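DNA translocase coupling protein (Clostridium perfringens, PDB 6O1W) probably uses ATP to drive DNA movement during conjugative transfer of the plasmid pCW3, as an FtsK/SpoIIIE-family coupling protein. Local coordinates at residues 98-103 with 339-344; 112-117 with 147-152; 22-27 with 48-53; 70-75 with 86-91. One frame throughout, in Å; residues are numbered along the deposited sequence.

This chain, one piece of a longer membrane protein, pairs a small four-stranded antiparallel sheet with a P-loop ATPase domain. Contacts 1 and 2 are buried in that domain, their centres about 8 Å apart; contact 1 uses strand 334-340 and contact 2 its neighbour 111-116. Contact 1 combines backbone bonds with an aromatic cluster, whereas contact 2 packs valines and an isoleucine between strand and helix, with the Q152 carboxamide set against the strand backbone. Contacts 3 and 4 belong to the small sheet: contact 4 is a partly buried strand pairing beside a bound glucose, contact 3 a surface meeting of loops, its centre about 46 Å from that of contact 1. I53 packs on I74, joining them.

Contact 1: 98-103 with 339-344; sequences LPWDDK and QAFYFD
A single water is the best-held polar atom, gripped by three hydrogen bonds: it accepts from L98 N (3.0 Å) and from Q339 NE2 (2.8 Å) and donates to A340 O (2.7 Å). K324 O and R326 fix the Q339 amide, at NE2 and OE1. Y342 N donates to L98 O at 2.9 Å, from above the carbonyl plane, and F341 CA adds a CA-H...O contact to the same oxygen. W100 N returns a bond of 2.9 Å to Y342 O. The pairing lays the loop between strands 82-89 and 111-116 against segment 339-344, at the C-terminal part of strand 334-340, where A340 contacts ATP in another structure of this protein. L98, CG anti to the backbone N (chi1 -177°), lies alongside F341 and points the same way, CD2 3.6 Å from F341 CD1. W100, likewise anti (chi1 168°), turns the six-membered edge of its indole onto the face of F341, a T-shaped pair with planes at 83° and CE3 3.6 Å from F341 CD2. F343 brings its own edge over a W100 face, CD2 3.7 Å from W100 CD1. W100 NE1 donates to D102 OD1, which accepts through its anti lone pair; W151 NE1 donates there too.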
# COMPACT_ATOMS: atom_id res chain seq x y z
N LEU A 98 -9.91 11.41 1.49
CA LEU A 98 -10.88 10.46 2.02
C LEU A 98 -10.58 10.28 3.51
O LEU A 98 -9.76 9.43 3.88
CB LEU A 98 -10.75 9.14 1.24
CG LEU A 98 -11.69 8.02 1.56
CD1 LEU A 98 -13.10 8.33 1.06
CD2 LEU A 98 -11.17 6.75 0.94
N PRO A 99 -11.20 11.13 4.36
CA PRO A 99 -10.95 11.00 5.81
C PRO A 99 -11.45 9.68 6.36
O PRO A 99 -12.47 9.17 5.90
CB PRO A 99 -11.74 12.18 6.41
CG PRO A 99 -12.78 12.51 5.39
CD PRO A 99 -12.16 12.22 4.07
N TRP A 100 -10.74 9.13 7.35
CA TRP A 100 -11.18 7.93 8.03
C TRP A 100 -12.47 8.22 8.79
O TRP A 100 -12.67 9.34 9.25
CB TRP A 100 -10.11 7.44 9.04
CG TRP A 100 -10.64 6.38 9.96
CD1 TRP A 100 -11.01 6.54 11.27
CD2 TRP A 100 -11.02 5.05 9.59
NE1 TRP A 100 -11.53 5.36 11.76
CE2 TRP A 100 -11.56 4.43 10.75
CE3 TRP A 100 -10.98 4.32 8.39
CZ2 TRP A 100 -12.00 3.10 10.75
CZ3 TRP A 100 -11.40 3.00 8.40
CH2 TRP A 100 -11.95 2.42 9.56
N ASP A 101 -13.32 7.21 8.94
CA ASP A 101 -14.54 7.31 9.74
C ASP A 101 -14.83 5.90 10.30
O ASP A 101 -14.73 4.92 9.58
CB ASP A 101 -15.70 7.85 8.90
CG ASP A 101 -16.94 8.19 9.71
OD1 ASP A 101 -17.50 7.27 10.36
OD2 ASP A 101 -17.35 9.36 9.68
N ASP A 102 -15.22 5.82 11.58
CA ASP A 102 -15.49 4.54 12.25
C ASP A 102 -16.63 3.72 11.59
O ASP A 102 -16.74 2.53 11.86
CB ASP A 102 -15.71 4.75 13.77
CG ASP A 102 -14.44 4.65 14.63
OD1 ASP A 102 -13.32 4.61 14.06
OD2 ASP A 102 -14.56 4.61 15.87
N LYS A 103 -17.41 4.34 10.67
CA LYS A 103 -18.49 3.68 9.93
C LYS A 103 -17.97 2.59 8.97
O LYS A 103 -18.73 1.67 8.62
CB LYS A 103 -19.36 4.70 9.17
CG LYS A 103 -18.72 5.28 7.90
CD LYS A 103 -19.68 6.19 7.14
CE LYS A 103 -19.00 6.83 5.95
NZ LYS A 103 -19.98 7.50 5.06
N GLN A 339 -7.45 5.42 -3.34
CA GLN A 339 -7.22 6.51 -2.41
C GLN A 339 -7.29 5.94 -1.01
O GLN A 339 -8.32 5.42 -0.61
CB GLN A 339 -8.29 7.63 -2.55
CG GLN A 339 -8.01 8.91 -1.72
CD GLN A 339 -6.72 9.63 -2.08
OE1 GLN A 339 -6.23 9.57 -3.21
NE2 GLN A 339 -6.13 10.33 -1.11
N ALA A 340 -6.21 6.06 -0.27
CA ALA A 340 -6.09 5.59 1.10
C ALA A 340 -6.78 6.54 2.04
O ALA A 340 -6.75 7.75 1.82
CB ALA A 340 -4.62 5.47 1.48
N PHE A 341 -7.36 6.00 3.12
CA PHE A 341 -7.97 6.79 4.19
C PHE A 341 -6.91 7.64 4.85
O PHE A 341 -5.78 7.18 5.07
CB PHE A 341 -8.56 5.88 5.28
CG PHE A 341 -9.76 5.07 4.88
CD1 PHE A 341 -10.91 5.69 4.42
CD2 PHE A 341 -9.76 3.70 5.01
CE1 PHE A 341 -12.02 4.94 4.03
CE2 PHE A 341 -10.88 2.94 4.66
CZ PHE A 341 -12.01 3.57 4.17
N TYR A 342 -7.27 8.88 5.20
CA TYR A 342 -6.34 9.69 5.96
C TYR A 342 -6.81 9.54 7.39
O TYR A 342 -7.96 9.88 7.72
CB TYR A 342 -6.26 11.16 5.51
CG TYR A 342 -5.28 11.96 6.35
CD1 TYR A 342 -3.91 11.67 6.32
CD2 TYR A 342 -5.72 12.95 7.22
CE1 TYR A 342 -3.01 12.35 7.15
CE2 TYR A 342 -4.82 13.65 8.03
CZ TYR A 342 -3.47 13.34 8.00
OH TYR A 342 -2.60 14.03 8.81
N PHE A 343 -5.99 8.86 8.19
CA PHE A 343 -6.24 8.55 9.59
C PHE A 343 -5.31 9.45 10.34
O PHE A 343 -4.10 9.38 10.17
CB PHE A 343 -5.94 7.06 9.87
CG PHE A 343 -6.17 6.62 11.30
CD1 PHE A 343 -5.15 6.71 12.24
CD2 PHE A 343 -7.39 6.11 11.70
CE1 PHE A 343 -5.35 6.30 13.56
CE2 PHE A 343 -7.59 5.69 13.02
CZ PHE A 343 -6.58 5.82 13.94
N ASP A 344 -5.87 10.34 11.14
CA ASP A 344 -5.13 11.35 11.89
C ASP A 344 -5.21 10.96 13.34
O ASP A 344 -6.31 10.96 13.90
CB ASP A 344 -5.81 12.73 11.64
CG ASP A 344 -5.10 13.96 12.20
OD1 ASP A 344 -4.77 13.96 13.40
OD2 ASP A 344 -4.87 14.91 11.44
O HOH W 1 -7.13 10.41 1.49

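Contact 2: 112-117 with 147-152; sequences VVVGQT and RCILWQ
I149 projects from helix 142-155 with CG1 anti to its carbonyl carbon (chi1 -69°), which sends the longer branch toward strand 111-116. From CB the side chain forks. The short branch, CG2, makes a loose apolar contact with V112 CG2 at 4.3 Å. Along the other branch, CG1 comes 3.8 Å from V114 CG1, and the terminal CD1 stays at 3.8 Å from that same V114 CG1, so two carbons of I149 run beside a single methyl. The side chains of I149 and V114 lie alongside each other and point the same way. One turn on, Q152 crosses V112 obliquely. Its CB approaches V112 CG1 at 4.2 Å, and its extended chain carries the carboxamide to the backbone of V113, where CD is 3.6 Å from V113 O; which end of the amide is nitrogen is uncertain in the model. The side chains of C148 and Q152 also touch W100, continuing the packing toward the aromatic cluster. On another side of the helix, L150 rests on A160 and M162 of strand 159-163. Helix and strand run nearly antiparallel, at 154°, with axes 8.3 Å apart at closest approach. The contact extends to antiparallel strand 111-116, near one edge of the sheet, the packing of a helix that leads directly from the Walker A loop and flanks the parallel strands, a hallmark of the P-loop NTPase fold.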
# COMPACT_ATOMS: atom_id res chain seq x y z
N VAL A 112 -10.24 -5.79 7.20
CA VAL A 112 -9.90 -4.38 7.29
C VAL A 112 -10.15 -3.66 5.95
O VAL A 112 -10.12 -4.30 4.90
CB VAL A 112 -8.46 -4.14 7.85
CG1 VAL A 112 -8.28 -4.84 9.21
CG2 VAL A 112 -7.38 -4.60 6.86
N VAL A 113 -10.43 -2.35 6.00
CA VAL A 113 -10.66 -1.51 4.83
C VAL A 113 -9.50 -0.50 4.74
O VAL A 113 -9.19 0.15 5.74
CB VAL A 113 -12.05 -0.83 4.85
CG1 VAL A 113 -12.38 -0.23 3.48
CG2 VAL A 113 -13.15 -1.81 5.26
N VAL A 114 -8.87 -0.34 3.55
CA VAL A 114 -7.74 0.59 3.48
C VAL A 114 -8.03 1.89 2.66
O VAL A 114 -7.25 2.83 2.73
CB VAL A 114 -6.43 -0.09 3.01
CG1 VAL A 114 -5.97 -1.10 4.06
CG2 VAL A 114 -6.60 -0.76 1.66
N GLY A 115 -9.15 1.93 1.96
CA GLY A 115 -9.53 3.09 1.18
C GLY A 115 -10.46 2.80 0.02
O GLY A 115 -11.07 1.73 -0.04
N GLN A 116 -10.54 3.75 -0.93
CA GLN A 116 -11.47 3.68 -2.06
C GLN A 116 -10.85 3.52 -3.41
O GLN A 116 -9.97 4.29 -3.75
CB GLN A 116 -12.35 4.95 -2.08
CG GLN A 116 -13.68 4.74 -2.78
CD GLN A 116 -14.56 5.96 -2.75
OE1 GLN A 116 -14.79 6.58 -1.71
NE2 GLN A 116 -15.11 6.31 -3.89
N THR A 117 -11.39 2.58 -4.21
CA THR A 117 -10.99 2.35 -5.59
C THR A 117 -12.17 2.81 -6.52
O THR A 117 -13.07 3.49 -6.04
CB THR A 117 -10.43 0.92 -5.81
OG1 THR A 117 -9.75 0.89 -7.07
CG2 THR A 117 -11.51 -0.16 -5.78
N ARG A 147 -1.46 2.60 10.67
CA ARG A 147 -2.12 3.01 11.92
C ARG A 147 -3.65 2.89 11.81
O ARG A 147 -4.30 2.59 12.81
CB ARG A 147 -1.70 4.42 12.35
CG ARG A 147 -0.22 4.48 12.77
CD ARG A 147 0.17 5.88 13.19
NE ARG A 147 1.62 5.98 13.38
CZ ARG A 147 2.46 6.50 12.49
NH1 ARG A 147 2.00 7.01 11.35
NH2 ARG A 147 3.76 6.54 12.74
N CYS A 148 -4.20 3.09 10.59
CA CYS A 148 -5.63 2.91 10.26
C CYS A 148 -6.01 1.42 10.37
O CYS A 148 -7.05 1.10 10.91
CB CYS A 148 -5.90 3.43 8.86
SG CYS A 148 -7.65 3.47 8.43
N ILE A 149 -5.17 0.53 9.84
CA ILE A 149 -5.34 -0.93 9.92
C ILE A 149 -5.28 -1.34 11.41
O ILE A 149 -6.12 -2.10 11.86
CB ILE A 149 -4.25 -1.67 9.10
CG1 ILE A 149 -4.49 -1.44 7.57
CG2 ILE A 149 -4.22 -3.20 9.45
CD1 ILE A 149 -3.32 -1.76 6.73
N LEU A 150 -4.28 -0.82 12.15
CA LEU A 150 -4.07 -1.09 13.57
C LEU A 150 -5.32 -0.74 14.38
O LEU A 150 -5.75 -1.55 15.19
CB LEU A 150 -2.85 -0.29 14.08
CG LEU A 150 -2.56 -0.29 15.59
CD1 LEU A 150 -2.32 -1.77 16.13
CD2 LEU A 150 -1.36 0.62 15.91
N TRP A 151 -5.88 0.46 14.16
CA TRP A 151 -7.08 0.97 14.82
C TRP A 151 -8.28 0.01 14.63
O TRP A 151 -8.94 -0.36 15.59
CB TRP A 151 -7.41 2.37 14.28
CG TRP A 151 -8.70 2.91 14.84
CD1 TRP A 151 -9.88 3.05 14.18
CD2 TRP A 151 -8.97 3.21 16.22
NE1 TRP A 151 -10.85 3.53 15.03
CE2 TRP A 151 -10.32 3.62 16.30
CE3 TRP A 151 -8.18 3.23 17.39
CZ2 TRP A 151 -10.90 4.05 17.50
CZ3 TRP A 151 -8.76 3.63 18.58
CH2 TRP A 151 -10.11 4.02 18.63
N GLN A 152 -8.49 -0.43 13.39
CA GLN A 152 -9.55 -1.36 13.01
C GLN A 152 -9.44 -2.67 13.77
O GLN A 152 -10.42 -3.10 14.39
CB GLN A 152 -9.56 -1.60 11.48
CG GLN A 152 -9.98 -0.34 10.72
CD GLN A 152 -9.95 -0.48 9.22
OE1 GLN A 152 -9.18 0.17 8.51
NE2 GLN A 152 -10.77 -1.33 8.71

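Contact 3: 22-27 with 48-53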
# COMPACT_ATOMS: atom_id res chain seq x y z
N VAL A 22 -3.94 22.68 -35.09
CA VAL A 22 -3.22 22.14 -36.27
C VAL A 22 -1.76 22.62 -36.33
O VAL A 22 -1.47 23.72 -35.87
CB VAL A 22 -3.95 22.48 -37.62
CG1 VAL A 22 -5.36 21.89 -37.67
CG2 VAL A 22 -3.99 23.98 -37.89
N GLY A 23 -0.88 21.79 -36.90
CA GLY A 23 0.53 22.12 -37.07
C GLY A 23 0.76 22.96 -38.32
O GLY A 23 -0.22 23.32 -38.99
N ALA A 24 2.04 23.24 -38.68
CA ALA A 24 2.39 24.02 -39.89
C ALA A 24 1.85 23.40 -41.18
O ALA A 24 1.55 24.14 -42.13
CB ALA A 24 3.90 24.20 -39.99
N ASP A 25 1.70 22.06 -41.21
CA ASP A 25 1.15 21.28 -42.32
C ASP A 25 -0.39 21.32 -42.37
O ASP A 25 -0.99 20.65 -43.21
CB ASP A 25 1.64 19.82 -42.23
CG ASP A 25 1.32 19.10 -40.91
OD1 ASP A 25 0.66 19.71 -40.03
OD2 ASP A 25 1.74 17.93 -40.76
N SER A 26 -1.03 22.07 -41.44
CA SER A 26 -2.48 22.24 -41.27
C SER A 26 -3.22 20.93 -40.86
O SER A 26 -4.44 20.84 -41.00
CB SER A 26 -3.12 22.88 -42.51
OG SER A 26 -2.61 24.19 -42.70
N LYS A 27 -2.49 19.96 -40.29
CA LYS A 27 -3.14 18.72 -39.85
C LYS A 27 -3.37 18.72 -38.35
O LYS A 27 -2.55 19.24 -37.59
CB LYS A 27 -2.33 17.49 -40.27
CG LYS A 27 -2.33 17.31 -41.78
CD LYS A 27 -1.65 16.04 -42.23
CE LYS A 27 -1.55 15.98 -43.74
NZ LYS A 27 -2.88 15.88 -44.39
N GLU A 48 0.87 12.06 -33.12
CA GLU A 48 1.84 12.56 -34.05
C GLU A 48 1.32 13.86 -34.66
O GLU A 48 0.20 13.89 -35.18
CB GLU A 48 2.17 11.55 -35.14
CG GLU A 48 3.42 11.97 -35.90
CD GLU A 48 3.70 11.18 -37.17
OE1 GLU A 48 2.99 10.19 -37.44
OE2 GLU A 48 4.65 11.57 -37.89
N SER A 49 2.15 14.92 -34.60
CA SER A 49 1.81 16.25 -35.16
C SER A 49 3.05 17.16 -35.24
O SER A 49 4.08 16.84 -34.66
CB SER A 49 0.75 16.94 -34.29
OG SER A 49 1.33 17.35 -33.07
N MSE A 50 2.90 18.30 -35.87
CA MSE A 50 3.95 19.30 -35.97
C MSE A 50 3.78 20.39 -34.90
O MSE A 50 4.49 21.40 -34.96
CB MSE A 50 3.96 19.92 -37.37
CG MSE A 50 4.55 19.01 -38.43
SE MSE A 50 4.71 19.99 -40.11
CE MSE A 50 6.20 21.24 -39.63
N ILE A 51 2.87 20.19 -33.92
CA ILE A 51 2.63 21.19 -32.87
C ILE A 51 3.67 21.02 -31.75
O ILE A 51 3.79 19.92 -31.20
CB ILE A 51 1.16 21.17 -32.35
CG1 ILE A 51 0.16 21.33 -33.51
CG2 ILE A 51 0.94 22.24 -31.28
CD1 ILE A 51 -1.22 20.84 -33.23
N PRO A 52 4.43 22.09 -31.41
CA PRO A 52 5.46 21.95 -30.36
C PRO A 52 4.88 21.56 -28.98
O PRO A 52 3.73 21.90 -28.66
CB PRO A 52 6.17 23.32 -30.35
CG PRO A 52 5.29 24.26 -31.11
CD PRO A 52 4.41 23.46 -32.00
N ILE A 53 5.67 20.82 -28.20
CA ILE A 53 5.30 20.33 -26.87
C ILE A 53 4.81 21.46 -25.93
O ILE A 53 3.88 21.25 -25.16
CB ILE A 53 6.46 19.49 -26.24
CG1 ILE A 53 6.03 18.74 -24.98
CG2 ILE A 53 7.71 20.35 -25.96
CD1 ILE A 53 5.26 17.55 -25.16
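A tight turn ahead of strand 30-36 meets the link between strand 43-48 and helix 53-58 at the far end of the small antiparallel sheet. G23 to S26 form a type I turn in which S26 N donates to G23 O at 2.9 Å. A second backbone bond runs from G23 N to K27 O. D25 completes an Asx turn: with CG in the crowded position between its backbone N and carbonyl carbon (chi1 56°), the carboxylate folds back so that K27 N meets OD1 at 3.2 Å from above the carboxylate plane. Against this turn lies M50, a selenomethionine, its chain extended from CG and then bent at the last torsion (chi3 71°). It crosses D25 obliquely, with SE 3.6 Å from D25 CG, while CE touches A24 CB at 3.8 Å. Lacking a side chain, G23 lets M50 CB approach its CA to 4.1 Å. Across the contact I51 meets backbone atoms: its CG1 is 3.6 Å from G23 N, and CD1 is 3.6 Å from V22 C. I51 N makes a weak bond to S49 OG within the same segment. The contact is made by van der Waals packing of M50 and I51 on backbone, on A24 and on the D25 carboxylate; D25 OD2 also makes a long, weak ion pair with R81. Around it, E48 forms salt bridges with K32 and R81 at the sheet, P52 takes the N-cap position of helix 53-58, and I53 in that helix packs on I74 and Q76 of strand 69-76 and on V83 of strand 82-89.

Contact 4: 70-75 with 86-91. With BGC (beta-D-glucopyranose), chain D.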
# COMPACT_ATOMS: atom_id res chain seq x y z
N SER A 70 -8.25 13.73 -17.21
CA SER A 70 -7.35 14.39 -16.27
C SER A 70 -5.97 14.06 -16.82
O SER A 70 -5.61 12.89 -16.93
CB SER A 70 -7.49 13.79 -14.89
OG SER A 70 -8.75 14.15 -14.35
N ILE A 71 -5.20 15.06 -17.17
CA ILE A 71 -3.88 14.84 -17.72
C ILE A 71 -2.87 14.78 -16.59
O ILE A 71 -2.75 15.74 -15.85
CB ILE A 71 -3.55 15.91 -18.81
CG1 ILE A 71 -4.43 15.67 -20.08
CG2 ILE A 71 -2.03 15.89 -19.14
CD1 ILE A 71 -4.43 16.86 -21.18
N ILE A 72 -2.14 13.66 -16.46
CA ILE A 72 -1.12 13.50 -15.45
C ILE A 72 0.13 14.20 -15.96
O ILE A 72 0.73 14.96 -15.21
CB ILE A 72 -0.87 12.01 -15.09
CG1 ILE A 72 -2.12 11.40 -14.43
CG2 ILE A 72 0.37 11.86 -14.20
CD1 ILE A 72 -2.18 9.78 -14.44
N SER A 73 0.54 13.92 -17.23
CA SER A 73 1.71 14.52 -17.86
C SER A 73 1.62 14.47 -19.38
O SER A 73 0.85 13.67 -19.94
CB SER A 73 3.00 13.79 -17.44
OG SER A 73 3.02 12.45 -17.91
N ILE A 74 2.42 15.33 -20.03
CA ILE A 74 2.63 15.34 -21.48
C ILE A 74 4.13 15.32 -21.66
O ILE A 74 4.83 16.12 -21.04
CB ILE A 74 1.93 16.48 -22.27
CG1 ILE A 74 0.42 16.56 -21.93
CG2 ILE A 74 2.12 16.28 -23.77
CD1 ILE A 74 -0.53 17.37 -22.97
N GLU A 75 4.64 14.37 -22.44
CA GLU A 75 6.08 14.28 -22.73
C GLU A 75 6.35 14.13 -24.23
O GLU A 75 5.53 13.56 -24.95
CB GLU A 75 6.77 13.16 -21.92
CG GLU A 75 6.43 11.74 -22.33
CD GLU A 75 7.09 10.63 -21.53
OE1 GLU A 75 6.43 10.06 -20.63
OE2 GLU A 75 8.27 10.31 -21.82
N LYS A 86 -0.09 11.00 -20.49
CA LYS A 86 -0.49 10.07 -19.45
C LYS A 86 -1.75 10.69 -18.87
O LYS A 86 -1.75 11.87 -18.51
CB LYS A 86 0.63 9.89 -18.39
CG LYS A 86 1.94 9.23 -18.91
CD LYS A 86 1.79 7.91 -19.72
CE LYS A 86 1.03 6.79 -19.03
NZ LYS A 86 1.61 6.44 -17.72
N SER A 87 -2.86 9.97 -18.93
CA SER A 87 -4.14 10.53 -18.47
C SER A 87 -5.06 9.51 -17.84
O SER A 87 -4.81 8.32 -17.95
CB SER A 87 -4.87 11.22 -19.62
OG SER A 87 -5.14 10.31 -20.68
N MSE A 88 -6.16 9.99 -17.25
CA MSE A 88 -7.23 9.19 -16.68
C MSE A 88 -8.53 9.77 -17.18
O MSE A 88 -8.70 10.99 -17.16
CB MSE A 88 -7.20 9.25 -15.14
CG MSE A 88 -6.09 8.40 -14.53
SE MSE A 88 -6.01 8.54 -12.58
CE MSE A 88 -7.76 7.78 -12.12
N ALA A 89 -9.45 8.91 -17.65
CA ALA A 89 -10.77 9.33 -18.16
C ALA A 89 -11.56 9.99 -17.04
O ALA A 89 -11.43 9.57 -15.89
CB ALA A 89 -11.53 8.10 -18.66
N GLY A 90 -12.35 11.02 -17.36
CA GLY A 90 -13.23 11.69 -16.40
C GLY A 90 -14.17 10.71 -15.70
O GLY A 90 -14.63 10.99 -14.59
N ASP A 91 -14.44 9.53 -16.33
CA ASP A 91 -15.27 8.45 -15.76
C ASP A 91 -14.55 7.62 -14.67
O ASP A 91 -15.22 6.94 -13.89
CB ASP A 91 -15.84 7.52 -16.86
CG ASP A 91 -14.83 6.75 -17.71
OD1 ASP A 91 -14.16 5.83 -17.17
OD2 ASP A 91 -14.75 7.02 -18.93
C2 BGC D . 3.42 2.71 -18.56
C3 BGC D . 2.81 1.36 -18.19
C4 BGC D . 1.29 1.38 -18.34
C5 BGC D . 0.91 1.90 -19.72
C6 BGC D . -0.58 2.10 -19.90
C1 BGC D . 2.93 3.17 -19.93
O1 BGC D . 3.41 4.45 -20.16
O2 BGC D . 4.84 2.64 -18.59
O3 BGC D . 3.15 1.04 -16.84
O4 BGC D . 0.73 0.09 -18.12
O5 BGC D . 1.51 3.19 -19.94
O6 BGC D . -1.06 3.17 -19.08
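The tight part of this hairpin is a classic beta bulge, where I72 and S73 together face K86. K86 O accepts from both: I72 N at 2.7 Å, from above the carbonyl plane, and S73 N at 3.3 Å, a weak bond. I72 takes nearly helical backbone angles (phi -81°, psi -49°), and these bring the two successive amides onto one oxygen. K86 N closes the pair by donating to S73 O at 2.9 Å, in the carbonyl plane. S73 OG, in the crowded position (chi1 65°), rests on the CB and CG of K86. Away from the bulge the antiparallel pairing is regular. S70 and M88 are a hydrogen-bonded pair, with S70 N donating to M88 O at 2.8 Å nearly along the C=O axis and M88 N donating back to S70 O in the carbonyl plane; I71 and S87 are a non-hydrogen-bonded one. Looser is the approach of I72 CD1 to CG of the selenomethionine M88, at 4.1 Å. At the outer strand S70 and E75 are exposed, and no strand of this chain pairs beyond 69-76. K86 curls at three successive torsions, so that its end leaves the hairpin for a bound glucose, where CE lies 3.5 Å from BGC O1. I42, E44, D37, K318 and D319 supply hydrogen bonds to the sugar. E75 OE1 stays 6.7 Å from K86 NZ, and D319 gives that ammonium a long, weak ion pair. The lysine therefore probably contributes to the sugar pocket by van der Waals contact, and perhaps by its positive charge, beside the carboxylates of D37, E44 and D319 that bond the sugar.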